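Long-range contacts in beta-lactamase (PDB 5X5G), which probably hydrolyses beta-lactam antibiotics, opening the lactam ring to a substituted beta-amino acid as a class A beta-lactamase: residues T107-D112 and I193-G198; F187-M192 and V211-T216; I143-E148 and Q157-T162. All blocks are in the same frame, centred on the assembly; numbering follows the deposited sequence.

Interaction 1. Residues T107-D112 and I193-G198. With OP0 ((2S,5R)-N-(2-aminoethoxy)-1-formyl-5-[(sulfooxy)amino]piperidine-2-carboxamide), chain F; SO4 (sulfate ion), chain C.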
loop_
_atom_site.group_PDB
_atom_site.type_symbol
_atom_site.label_atom_id
_atom_site.label_comp_id
_atom_site.label_asym_id
_atom_site.label_seq_id
_atom_site.Cartn_x
_atom_site.Cartn_y
_atom_site.Cartn_z
ATOM N N THR A 107 -10.023 -5.272 -6.885
ATOM C CA THR A 107 -10.355 -3.851 -6.680
ATOM C C THR A 107 -11.397 -3.653 -5.584
ATOM O O THR A 107 -11.241 -2.760 -4.733
ATOM C CB THR A 107 -10.775 -3.156 -8.000
ATOM O OG1 THR A 107 -9.685 -3.206 -8.942
ATOM C CG2 THR A 107 -11.070 -1.697 -7.793
ATOM N N VAL A 108 -12.498 -4.426 -5.640
ATOM C CA VAL A 108 -13.582 -4.230 -4.682
ATOM C C VAL A 108 -13.303 -4.973 -3.364
ATOM O O VAL A 108 -13.351 -4.348 -2.282
ATOM C CB VAL A 108 -14.942 -4.677 -5.272
ATOM C CG1 VAL A 108 -16.028 -4.648 -4.232
ATOM C CG2 VAL A 108 -15.297 -3.792 -6.436
ATOM N N SER A 109 -13.056 -6.292 -3.441
ATOM C CA SER A 109 -12.982 -7.130 -2.219
ATOM C C SER A 109 -11.673 -6.873 -1.421
ATOM O O SER A 109 -11.679 -6.963 -0.195
ATOM C CB SER A 109 -13.099 -8.636 -2.517
ATOM O OG SER A 109 -14.315 -8.919 -3.170
ATOM N N HIS A 110 -10.585 -6.623 -2.133
ATOM C CA HIS A 110 -9.279 -6.359 -1.522
ATOM C C HIS A 110 -8.749 -4.919 -1.688
ATOM O O HIS A 110 -7.617 -4.617 -1.234
ATOM C CB HIS A 110 -8.260 -7.353 -2.041
ATOM C CG HIS A 110 -8.482 -8.739 -1.544
ATOM N ND1 HIS A 110 -9.395 -9.590 -2.133
ATOM C CD2 HIS A 110 -7.936 -9.418 -0.506
ATOM C CE1 HIS A 110 -9.389 -10.746 -1.486
ATOM N NE2 HIS A 110 -8.529 -10.659 -0.478
ATOM N N SER A 111 -9.617 -4.034 -2.160
ATOM C CA SER A 111 -9.339 -2.588 -2.299
ATOM C C SER A 111 -8.094 -2.242 -3.104
ATOM O O SER A 111 -7.350 -1.319 -2.740
ATOM C CB SER A 111 -9.276 -1.925 -0.907
ATOM O OG SER A 111 -9.848 -0.639 -0.956
ATOM N N ASP A 112 -7.816 -2.987 -4.176
ATOM C CA ASP A 112 -6.603 -2.727 -4.911
ATOM C C ASP A 112 -6.612 -1.339 -5.548
ATOM O O ASP A 112 -7.531 -0.996 -6.338
ATOM C CB ASP A 112 -6.337 -3.814 -5.942
ATOM C CG ASP A 112 -4.914 -3.809 -6.419
ATOM O OD1 ASP A 112 -4.594 -2.942 -7.222
ATOM O OD2 ASP A 112 -4.127 -4.702 -6.038
ATOM N N ILE A 193 -19.713 -9.126 -0.633
ATOM C CA ILE A 193 -19.819 -10.010 0.512
ATOM C C ILE A 193 -18.466 -10.632 0.797
ATOM O O ILE A 193 -18.101 -10.839 1.961
ATOM C CB ILE A 193 -20.862 -11.125 0.279
ATOM C CG1 ILE A 193 -22.267 -10.505 0.146
ATOM C CG2 ILE A 193 -20.849 -12.083 1.448
ATOM C CD1 ILE A 193 -23.367 -11.490 -0.250
ATOM N N GLU A 194 -17.718 -10.904 -0.269
ATOM C CA GLU A 194 -16.424 -11.552 -0.171
ATOM C C GLU A 194 -15.348 -10.569 0.262
ATOM O O GLU A 194 -14.206 -10.938 0.390
ATOM C CB GLU A 194 -16.029 -12.143 -1.525
ATOM C CG GLU A 194 -16.662 -13.489 -1.886
ATOM C CD GLU A 194 -16.676 -13.774 -3.397
ATOM O OE1 GLU A 194 -16.098 -12.999 -4.211
ATOM O OE2 GLU A 194 -17.347 -14.750 -3.793
ATOM N N THR A 195 -15.700 -9.290 0.369
ATOM C CA THR A 195 -14.785 -8.289 0.878
ATOM C C THR A 195 -14.103 -8.747 2.155
ATOM O O THR A 195 -14.735 -9.285 3.058
ATOM C CB THR A 195 -15.529 -6.958 1.065
ATOM O OG1 THR A 195 -15.853 -6.454 -0.233
ATOM C CG2 THR A 195 -14.678 -5.952 1.789
ATOM N N THR A 196 -12.790 -8.595 2.188
ATOM C CA THR A 196 -11.995 -9.014 3.357
ATOM C C THR A 196 -11.493 -7.867 4.226
ATOM O O THR A 196 -11.138 -8.067 5.392
ATOM C CB THR A 196 -10.792 -9.863 2.920
ATOM O OG1 THR A 196 -9.990 -9.127 1.993
ATOM C CG2 THR A 196 -11.294 -11.138 2.251
ATOM N N THR A 197 -11.479 -6.659 3.665
ATOM C CA THR A 197 -11.026 -5.479 4.393
ATOM C C THR A 197 -12.035 -5.082 5.463
ATOM O O THR A 197 -13.166 -5.566 5.490
ATOM C CB THR A 197 -10.792 -4.280 3.460
ATOM O OG1 THR A 197 -12.006 -3.989 2.761
ATOM C CG2 THR A 197 -9.683 -4.561 2.474
ATOM N N GLY A 198 -11.546 -4.297 6.421
ATOM C CA GLY A 198 -12.324 -3.769 7.515
ATOM C C GLY A 198 -13.262 -4.672 8.247
ATOM O O GLY A 198 -14.428 -4.346 8.420
HETATM C C1 OP0 F . -8.780 2.827 0.115
HETATM O O8 OP0 F . -9.403 3.564 0.882
HETATM N N14 OP0 F . -7.533 2.728 0.127
HETATM C C2 OP0 F . -6.683 3.524 0.993
HETATM C C3 OP0 F . -5.675 4.219 0.150
HETATM N N15 OP0 F . -4.511 4.464 0.731
HETATM O O9 OP0 F . -6.010 4.577 -0.996
HETATM C C7 OP0 F . -6.875 1.663 -0.565
HETATM C C6 OP0 F . -6.501 0.650 0.484
HETATM C C5 OP0 F . -5.511 1.307 1.444
HETATM C C4 OP0 F . -6.085 2.595 2.048
HETATM N N16 OP0 F . -7.717 0.036 1.104
HETATM S S17 OP0 F . -9.447 0.315 2.725
HETATM O O10 OP0 F . -8.034 0.570 2.284
HETATM O O13 OP0 F . -9.900 1.130 3.800
HETATM O O12 OP0 F . -9.405 -1.016 3.240
HETATM O O11 OP0 F . -10.381 0.506 1.432
HETATM N N21 OP0 F . -3.405 8.547 -0.775
HETATM C C22 OP0 F . -4.177 7.679 0.153
HETATM C C23 OP0 F . -3.360 6.534 0.753
HETATM O O24 OP0 F . -3.650 5.283 0.128
HETATM S S SO4 C . -9.003 -2.628 8.270
HETATM O O1 SO4 C . -10.304 -2.070 8.705
HETATM O O2 SO4 C . -9.066 -2.963 6.811
HETATM O O3 SO4 C . -7.959 -1.620 8.613
HETATM O O4 SO4 C . -8.704 -3.866 9.043
HETATM O O HOH W 1 -13.112 -3.422 0.483
HETATM O O HOH W 2 -13.984 -11.359 -4.579
HETATM O O HOH W 3 -7.782 -10.827 2.507
#
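The His110 ring crosses the Thr196 side chain at a slant, with Thr196 OG1 3.1 Å above one face, offset toward the rim, and 3.2 Å from His110 CD2. Thr196 places that hydroxyl between its own backbone N and carbonyl carbon (chi1 57°), and a water links it to His110 NE2, weakly on the histidine side. The backbones join as well: Thr196 N donates to Ser109 O at 3.1 Å and 166°, while Thr195 CA brings a CH...O contact of 3.5 Å to the same carbonyl. The segment 107-112 runs from the end of helix 100-109 into Ser111-Asp112-Asn113, consistent with the SDN motif of class A beta-lactamases, beside the bound ligand. Ser111 OG donates to the ligand sulfate oxygen O11 at 2.7 Å and is also bonded to Lys215. From the opposite segment Thr197 brings CB to 3.6 Å from ligand O12, its OG1 bonded to Thr216. A water hydrogen-bonds Thr197 OG1 at 2.6 Å and donates to Val108 O. Another water donates to both Ser109 OG and Glu194 OE1; Ser109 OG is also hydrogen-bonded to Thr191 O. Farther along, Gly198 N donates to a separate sulfate ion, also gripped by Lys76 and Lys88 of the second subunit.

Interaction 2. Residues F187-M192 and V211-T216. With OP0 ((2S,5R)-N-(2-aminoethoxy)-1-formyl-5-[(sulfooxy)amino]piperidine-2-carboxamide), chain F.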
loop_
_atom_site.group_PDB
_atom_site.type_symbol
_atom_site.label_atom_id
_atom_site.label_comp_id
_atom_site.label_asym_id
_atom_site.label_seq_id
_atom_site.Cartn_x
_atom_site.Cartn_y
_atom_site.Cartn_z
ATOM N N PHE A 187 -22.730 -10.860 -9.579
ATOM C CA PHE A 187 -21.278 -10.815 -9.475
ATOM C C PHE A 187 -20.794 -9.675 -8.514
ATOM O O PHE A 187 -19.937 -9.916 -7.643
ATOM C CB PHE A 187 -20.650 -10.674 -10.862
ATOM C CG PHE A 187 -19.179 -10.413 -10.835
ATOM C CD1 PHE A 187 -18.283 -11.442 -10.662
ATOM C CD2 PHE A 187 -18.686 -9.157 -11.044
ATOM C CE1 PHE A 187 -16.921 -11.194 -10.574
ATOM C CE2 PHE A 187 -17.321 -8.907 -11.002
ATOM C CZ PHE A 187 -16.441 -9.912 -10.769
ATOM N N LEU A 188 -21.288 -8.462 -8.679
ATOM C CA LEU A 188 -20.832 -7.371 -7.789
ATOM C C LEU A 188 -21.270 -7.673 -6.343
ATOM O O LEU A 188 -20.512 -7.473 -5.362
ATOM C CB LEU A 188 -21.381 -6.018 -8.243
ATOM C CG LEU A 188 -20.880 -4.789 -7.468
ATOM C CD1 LEU A 188 -19.363 -4.812 -7.400
ATOM C CD2 LEU A 188 -21.345 -3.501 -8.063
ATOM N N LEU A 189 -22.492 -8.180 -6.183
ATOM C CA LEU A 189 -22.981 -8.468 -4.833
ATOM C C LEU A 189 -22.116 -9.492 -4.140
ATOM O O LEU A 189 -21.672 -9.282 -3.008
ATOM C CB LEU A 189 -24.450 -8.912 -4.830
ATOM C CG LEU A 189 -25.071 -9.186 -3.449
ATOM C CD1 LEU A 189 -24.896 -8.031 -2.478
ATOM C CD2 LEU A 189 -26.561 -9.488 -3.639
ATOM N N ASN A 190 -21.821 -10.583 -4.824
ATOM C CA ASN A 190 -20.948 -11.614 -4.250
ATOM C C ASN A 190 -19.626 -10.979 -3.855
ATOM O O ASN A 190 -19.047 -11.298 -2.821
ATOM C CB ASN A 190 -20.678 -12.737 -5.249
ATOM C CG ASN A 190 -21.841 -13.699 -5.389
ATOM O OD1 ASN A 190 -22.539 -13.974 -4.433
ATOM N ND2 ASN A 190 -22.085 -14.155 -6.617
ATOM N N THR A 191 -19.089 -10.204 -4.776
ATOM C CA THR A 191 -17.768 -9.597 -4.592
ATOM C C THR A 191 -17.762 -8.728 -3.291
ATOM O O THR A 191 -16.829 -8.777 -2.484
ATOM C CB THR A 191 -17.458 -8.757 -5.854
ATOM O OG1 THR A 191 -17.311 -9.640 -6.999
ATOM C CG2 THR A 191 -16.222 -7.983 -5.678
ATOM N N MET A 192 -18.847 -7.982 -3.068
ATOM C CA MET A 192 -18.978 -7.154 -1.870
ATOM C C MET A 192 -19.125 -7.921 -0.550
ATOM O O MET A 192 -18.644 -7.466 0.514
ATOM C CB MET A 192 -20.142 -6.175 -2.066
ATOM C CG MET A 192 -19.834 -5.176 -3.152
ATOM S SD MET A 192 -21.217 -4.118 -3.494
ATOM C CE MET A 192 -21.280 -3.141 -1.993
ATOM N N VAL A 211 -24.473 -11.502 7.059
ATOM C CA VAL A 211 -24.093 -11.113 5.704
ATOM C C VAL A 211 -23.986 -9.579 5.606
ATOM O O VAL A 211 -24.973 -8.848 5.773
ATOM C CB VAL A 211 -25.091 -11.606 4.635
ATOM C CG1 VAL A 211 -24.655 -11.223 3.225
ATOM C CG2 VAL A 211 -25.335 -13.104 4.746
ATOM N N VAL A 212 -22.787 -9.121 5.264
ATOM C CA VAL A 212 -22.499 -7.707 5.057
ATOM C C VAL A 212 -21.800 -7.549 3.716
ATOM O O VAL A 212 -20.713 -8.058 3.502
ATOM C CB VAL A 212 -21.646 -7.147 6.218
ATOM C CG1 VAL A 212 -21.419 -5.658 6.003
ATOM C CG2 VAL A 212 -22.319 -7.430 7.561
ATOM N N ALA A 213 -22.542 -7.099 2.735
ATOM C CA ALA A 213 -21.957 -6.803 1.448
ATOM C C ALA A 213 -21.449 -5.340 1.514
ATOM O O ALA A 213 -22.267 -4.415 1.664
ATOM C CB ALA A 213 -23.041 -6.946 0.390
ATOM N N HIS A 214 -20.138 -5.127 1.503
ATOM C CA HIS A 214 -19.608 -3.816 1.801
ATOM C C HIS A 214 -18.330 -3.413 1.080
ATOM O O HIS A 214 -17.599 -4.252 0.515
ATOM C CB HIS A 214 -19.443 -3.684 3.301
ATOM C CG HIS A 214 -18.296 -4.459 3.861
ATOM N ND1 HIS A 214 -17.217 -3.846 4.468
ATOM C CD2 HIS A 214 -18.085 -5.793 3.972
ATOM C CE1 HIS A 214 -16.364 -4.776 4.880
ATOM N NE2 HIS A 214 -16.884 -5.965 4.632
ATOM N N LYS A 215 -17.978 -2.139 1.268
ATOM C CA LYS A 215 -16.745 -1.580 0.736
ATOM C C LYS A 215 -16.183 -0.544 1.692
ATOM O O LYS A 215 -16.855 0.447 2.045
ATOM C CB LYS A 215 -16.973 -0.950 -0.663
ATOM C CG LYS A 215 -15.719 -0.291 -1.249
ATOM C CD LYS A 215 -14.786 -1.306 -1.917
ATOM C CE LYS A 215 -13.303 -0.925 -1.991
ATOM N NZ LYS A 215 -12.687 -0.906 -0.648
ATOM N N THR A 216 -14.917 -0.742 2.039
ATOM C CA THR A 216 -14.241 0.121 2.962
ATOM C C THR A 216 -13.595 1.294 2.250
ATOM O O THR A 216 -13.389 1.284 1.026
ATOM C CB THR A 216 -13.148 -0.648 3.723
ATOM O OG1 THR A 216 -12.325 -1.349 2.804
ATOM C CG2 THR A 216 -13.766 -1.641 4.670
HETATM C C1 OP0 F . -8.780 2.827 0.115
HETATM O O8 OP0 F . -9.403 3.564 0.882
HETATM N N14 OP0 F . -7.533 2.728 0.127
HETATM C C2 OP0 F . -6.683 3.524 0.993
HETATM C C3 OP0 F . -5.675 4.219 0.150
HETATM N N15 OP0 F . -4.511 4.464 0.731
HETATM O O9 OP0 F . -6.010 4.577 -0.996
HETATM C C7 OP0 F . -6.875 1.663 -0.565
HETATM C C6 OP0 F . -6.501 0.650 0.484
HETATM C C5 OP0 F . -5.511 1.307 1.444
HETATM C C4 OP0 F . -6.085 2.595 2.048
HETATM N N16 OP0 F . -7.717 0.036 1.104
HETATM S S17 OP0 F . -9.447 0.315 2.725
HETATM O O10 OP0 F . -8.034 0.570 2.284
HETATM O O13 OP0 F . -9.900 1.130 3.800
HETATM O O12 OP0 F . -9.405 -1.016 3.240
HETATM O O11 OP0 F . -10.381 0.506 1.432
HETATM N N21 OP0 F . -3.405 8.547 -0.775
HETATM C C22 OP0 F . -4.177 7.679 0.153
HETATM C C23 OP0 F . -3.360 6.534 0.753
HETATM O O24 OP0 F . -3.650 5.283 0.128
#
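Met192 turns its CB toward strand residues 212-216, meeting the Ala213 methyl, CB to CB, at 3.9 Å and lying 3.7 Å from His214 N. With CG anti to the carbonyl carbon (chi1 -67°), the chain runs on through CG to SD and bends there, which brings the tip CE to 4.0 Å from Ala213 O; Phe51 of helix 49-63 also touches this side chain. The backbone of the same residue makes the polar link: His214 N donates to Met192 O over 2.9 Å, nearly straight at the hydrogen, yet the donor stands 61° out of the carbonyl plane. Thr195 OG1 lies within hydrogen-bonding reach of that oxygen and of His214 O. Leu189, one helical turn back, adds CD1 at 3.6 Å from Ala213 CB, so the alanine methyl is pressed by two apolar side chains. The His214 ring is held elsewhere, by ND1 to Asp232. Lys215 and Thr216 are consistent with the start of the KTG motif of serine beta-lactamases; Lys215 NZ donates to Thr216 O at 2.8 Å, and Thr216 OG1 lies 3.0 Å from both O11 and O12 of the ligand sulfate, a weak interaction. The segment 187-192 of helix 182-193 crosses the strand segment 212-216 at 77°, their axes 7.0 Å apart; strand 212-218, an outermost strand of the five-stranded sheet, pairs antiparallel with strand 227-237, while Leu188 packs on helix 49-63 and Phe187 on helix 100-109.

Interaction 3. Residues I143-E148 and Q157-T162. With OP0 ((2S,5R)-N-(2-aminoethoxy)-1-formyl-5-[(sulfooxy)amino]piperidine-2-carboxamide), chain F.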
loop_
_atom_site.group_PDB
_atom_site.type_symbol
_atom_site.label_atom_id
_atom_site.label_comp_id
_atom_site.label_asym_id
_atom_site.label_seq_id
_atom_site.Cartn_x
_atom_site.Cartn_y
_atom_site.Cartn_z
ATOM N N ILE A 143 -17.015 12.508 -8.221
ATOM C CA ILE A 143 -15.902 11.606 -8.522
ATOM C C ILE A 143 -14.978 12.345 -9.468
ATOM O O ILE A 143 -15.316 12.589 -10.638
ATOM C CB ILE A 143 -16.389 10.277 -9.080
ATOM C CG1 ILE A 143 -17.192 9.537 -7.981
ATOM C CG2 ILE A 143 -15.240 9.486 -9.682
ATOM C CD1 ILE A 143 -17.976 8.328 -8.425
ATOM N N LYS A 144 -13.820 12.735 -8.936
ATOM C CA LYS A 144 -12.928 13.622 -9.652
ATOM C C LYS A 144 -11.499 13.128 -9.818
ATOM O O LYS A 144 -10.737 13.710 -10.590
ATOM C CB LYS A 144 -12.927 14.995 -8.990
ATOM C CG LYS A 144 -14.272 15.675 -8.959
ATOM C CD LYS A 144 -14.765 16.128 -10.338
ATOM C CE LYS A 144 -16.202 16.611 -10.232
ATOM N NZ LYS A 144 -16.706 17.157 -11.516
ATOM N N ALA A 145 -11.069 12.173 -9.014
ATOM C CA ALA A 145 -9.634 11.880 -8.937
ATOM C C ALA A 145 -9.380 10.370 -8.826
ATOM O O ALA A 145 -10.086 9.663 -8.094
ATOM C CB ALA A 145 -8.974 12.602 -7.773
ATOM N N THR A 146 -8.374 9.903 -9.570
ATOM C CA THR A 146 -7.939 8.507 -9.548
ATOM C C THR A 146 -7.149 8.288 -8.278
ATOM O O THR A 146 -6.805 9.242 -7.560
ATOM C CB THR A 146 -7.002 8.158 -10.731
ATOM O OG1 THR A 146 -5.840 9.009 -10.669
ATOM C CG2 THR A 146 -7.701 8.335 -12.069
ATOM N N GLU A 147 -6.850 7.033 -7.980
ATOM C CA GLU A 147 -6.005 6.749 -6.845
ATOM C C GLU A 147 -4.627 7.408 -7.031
ATOM O O GLU A 147 -4.105 7.974 -6.107
ATOM C CB GLU A 147 -5.863 5.239 -6.577
ATOM C CG GLU A 147 -7.115 4.633 -5.943
ATOM C CD GLU A 147 -7.282 5.001 -4.481
ATOM O OE1 GLU A 147 -6.302 5.489 -3.818
ATOM O OE2 GLU A 147 -8.424 4.827 -4.003
ATOM N N GLU A 148 -4.041 7.330 -8.205
ATOM C CA GLU A 148 -2.762 7.976 -8.421
ATOM C C GLU A 148 -2.816 9.492 -8.141
ATOM O O GLU A 148 -1.877 10.063 -7.607
ATOM C CB GLU A 148 -2.325 7.756 -9.859
ATOM C CG GLU A 148 -1.047 8.493 -10.236
ATOM C CD GLU A 148 -0.546 8.105 -11.620
ATOM O OE1 GLU A 148 -1.341 7.548 -12.405
ATOM O OE2 GLU A 148 0.635 8.366 -11.927
ATOM N N GLN A 157 -8.127 14.165 -2.030
ATOM C CA GLN A 157 -9.149 13.209 -1.560
ATOM C C GLN A 157 -10.492 13.874 -1.322
ATOM O O GLN A 157 -11.528 13.280 -1.607
ATOM C CB GLN A 157 -8.699 12.473 -0.305
ATOM C CG GLN A 157 -8.409 13.380 0.864
ATOM C CD GLN A 157 -7.722 12.650 1.986
ATOM O OE1 GLN A 157 -8.255 11.652 2.518
ATOM N NE2 GLN A 157 -6.555 13.173 2.426
ATOM N N TYR A 158 -10.475 15.152 -0.932
ATOM C CA TYR A 158 -11.715 15.873 -0.633
ATOM C C TYR A 158 -12.502 16.197 -1.908
ATOM O O TYR A 158 -13.685 16.441 -1.823
ATOM C CB TYR A 158 -11.464 17.123 0.213
ATOM C CG TYR A 158 -10.914 16.822 1.610
ATOM C CD1 TYR A 158 -11.751 16.504 2.666
ATOM C CD2 TYR A 158 -9.551 16.928 1.878
ATOM C CE1 TYR A 158 -11.262 16.279 3.941
ATOM C CE2 TYR A 158 -9.048 16.680 3.141
ATOM C CZ TYR A 158 -9.898 16.342 4.166
ATOM O OH TYR A 158 -9.383 16.144 5.417
ATOM N N THR A 159 -11.911 16.020 -3.095
ATOM C CA THR A 159 -12.659 16.227 -4.363
ATOM C C THR A 159 -13.492 15.024 -4.763
ATOM O O THR A 159 -14.402 15.138 -5.573
ATOM C CB THR A 159 -11.733 16.584 -5.543
ATOM O OG1 THR A 159 -10.878 15.464 -5.860
ATOM C CG2 THR A 159 -10.880 17.791 -5.190
ATOM N N ASN A 160 -13.125 13.859 -4.239
ATOM C CA ASN A 160 -13.956 12.644 -4.301
ATOM C C ASN A 160 -14.855 12.524 -3.081
ATOM O O ASN A 160 -14.446 11.905 -2.102
ATOM C CB ASN A 160 -13.037 11.399 -4.307
ATOM C CG ASN A 160 -12.294 11.229 -5.597
ATOM O OD1 ASN A 160 -12.798 11.547 -6.666
ATOM N ND2 ASN A 160 -11.108 10.661 -5.508
ATOM N N TRP A 161 -15.981 13.248 -3.060
ATOM C CA TRP A 161 -16.770 13.435 -1.829
ATOM C C TRP A 161 -18.180 12.937 -2.030
ATOM O O TRP A 161 -18.679 12.850 -3.142
ATOM C CB TRP A 161 -16.838 14.918 -1.385
ATOM C CG TRP A 161 -17.348 15.902 -2.453
ATOM C CD1 TRP A 161 -16.576 16.760 -3.213
ATOM C CD2 TRP A 161 -18.720 16.217 -2.764
ATOM N NE1 TRP A 161 -17.394 17.570 -4.005
ATOM C CE2 TRP A 161 -18.707 17.241 -3.761
ATOM C CE3 TRP A 161 -19.964 15.733 -2.305
ATOM C CZ2 TRP A 161 -19.884 17.729 -4.360
ATOM C CZ3 TRP A 161 -21.145 16.265 -2.870
ATOM C CH2 TRP A 161 -21.084 17.249 -3.893
ATOM N N THR A 162 -18.874 12.777 -0.921
ATOM C CA THR A 162 -20.256 12.296 -0.955
ATOM C C THR A 162 -20.971 12.776 0.289
ATOM O O THR A 162 -20.347 12.946 1.350
ATOM C CB THR A 162 -20.325 10.727 -0.977
ATOM O OG1 THR A 162 -21.675 10.311 -1.165
ATOM C CG2 THR A 162 -19.825 10.110 0.330
HETATM C C1 OP0 F . -8.780 2.827 0.115
HETATM O O8 OP0 F . -9.403 3.564 0.882
HETATM N N14 OP0 F . -7.533 2.728 0.127
HETATM C C2 OP0 F . -6.683 3.524 0.993
HETATM C C3 OP0 F . -5.675 4.219 0.150
HETATM N N15 OP0 F . -4.511 4.464 0.731
HETATM O O9 OP0 F . -6.010 4.577 -0.996
HETATM C C7 OP0 F . -6.875 1.663 -0.565
HETATM C C6 OP0 F . -6.501 0.650 0.484
HETATM C C5 OP0 F . -5.511 1.307 1.444
HETATM C C4 OP0 F . -6.085 2.595 2.048
HETATM N N16 OP0 F . -7.717 0.036 1.104
HETATM S S17 OP0 F . -9.447 0.315 2.725
HETATM O O10 OP0 F . -8.034 0.570 2.284
HETATM O O13 OP0 F . -9.900 1.130 3.800
HETATM O O12 OP0 F . -9.405 -1.016 3.240
HETATM O O11 OP0 F . -10.381 0.506 1.432
HETATM N N21 OP0 F . -3.405 8.547 -0.775
HETATM C C22 OP0 F . -4.177 7.679 0.153
HETATM C C23 OP0 F . -3.360 6.534 0.753
HETATM O O24 OP0 F . -3.650 5.283 0.128
#
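The flat amide of Asn160 bonds with both polar atoms to the backbone of 143-148, and Ala145 CB packs 3.7 Å from its ND2. At the edge of the other flat group, the Trp161 ring, Tyr158 O sits in the ring plane. Asn160 ND2 donates to Ala145 O at 3.0 Å, the acceptor lying in the amide plane. On the other side of the group OD1 takes two donors: Lys144 N at 2.8 Å, nearly in line with the C=O bond (170°), and Ala145 N at 3.0 Å, approaching at 120° to it. Three bonds therefore fix the rotation of the amide, and CG held anti to the carbonyl carbon (chi1 -71°) directs it at the facing chain. Ala145 O is shared with Tyr49 OH. The segments probably form the neck of the omega loop of class A beta-lactamases, where many relatives have an arginine-aspartate salt bridge; hydrogen bonds from Asn160 to the backbone appear to take the place of that salt bridge. Beside it the aliphatic part of Lys144 lies along Thr159, Lys144 CG 3.4 Å from Thr159 O and Lys144 CB 3.8 Å from Thr159 OG1, which is itself bonded to Val156 O. Past the neck, Thr146 caps the start of helix 147-151. Glu147, probably the counterpart of the omega-loop glutamate of class A enzymes, has OE1 bonded to His151 NE2 and 3.0 Å from ligand O9.

Overall arrangement
Interactions 1 and 2 are neighbours, their centres about 8 Å apart, and their segments alternate along the chain. They join directly where Ser109 OG lies 2.6 Å from Thr191 O and Thr197 OG1 lies 2.7 Å from Thr216 OG1, both probable hydrogen bonds. Interaction 3 is nested in the chain between the segments of interaction 1 and precedes interaction 2; its centre lies about 19 Å and 21 Å from theirs. The bound ligand spans the gap: its sulfate end meets Ser111 and Thr216, its carboxamide oxygen approaches Glu147, and Ser47 N and Asn113 bond to it as well. The three contacts thus frame the likely active-site cleft.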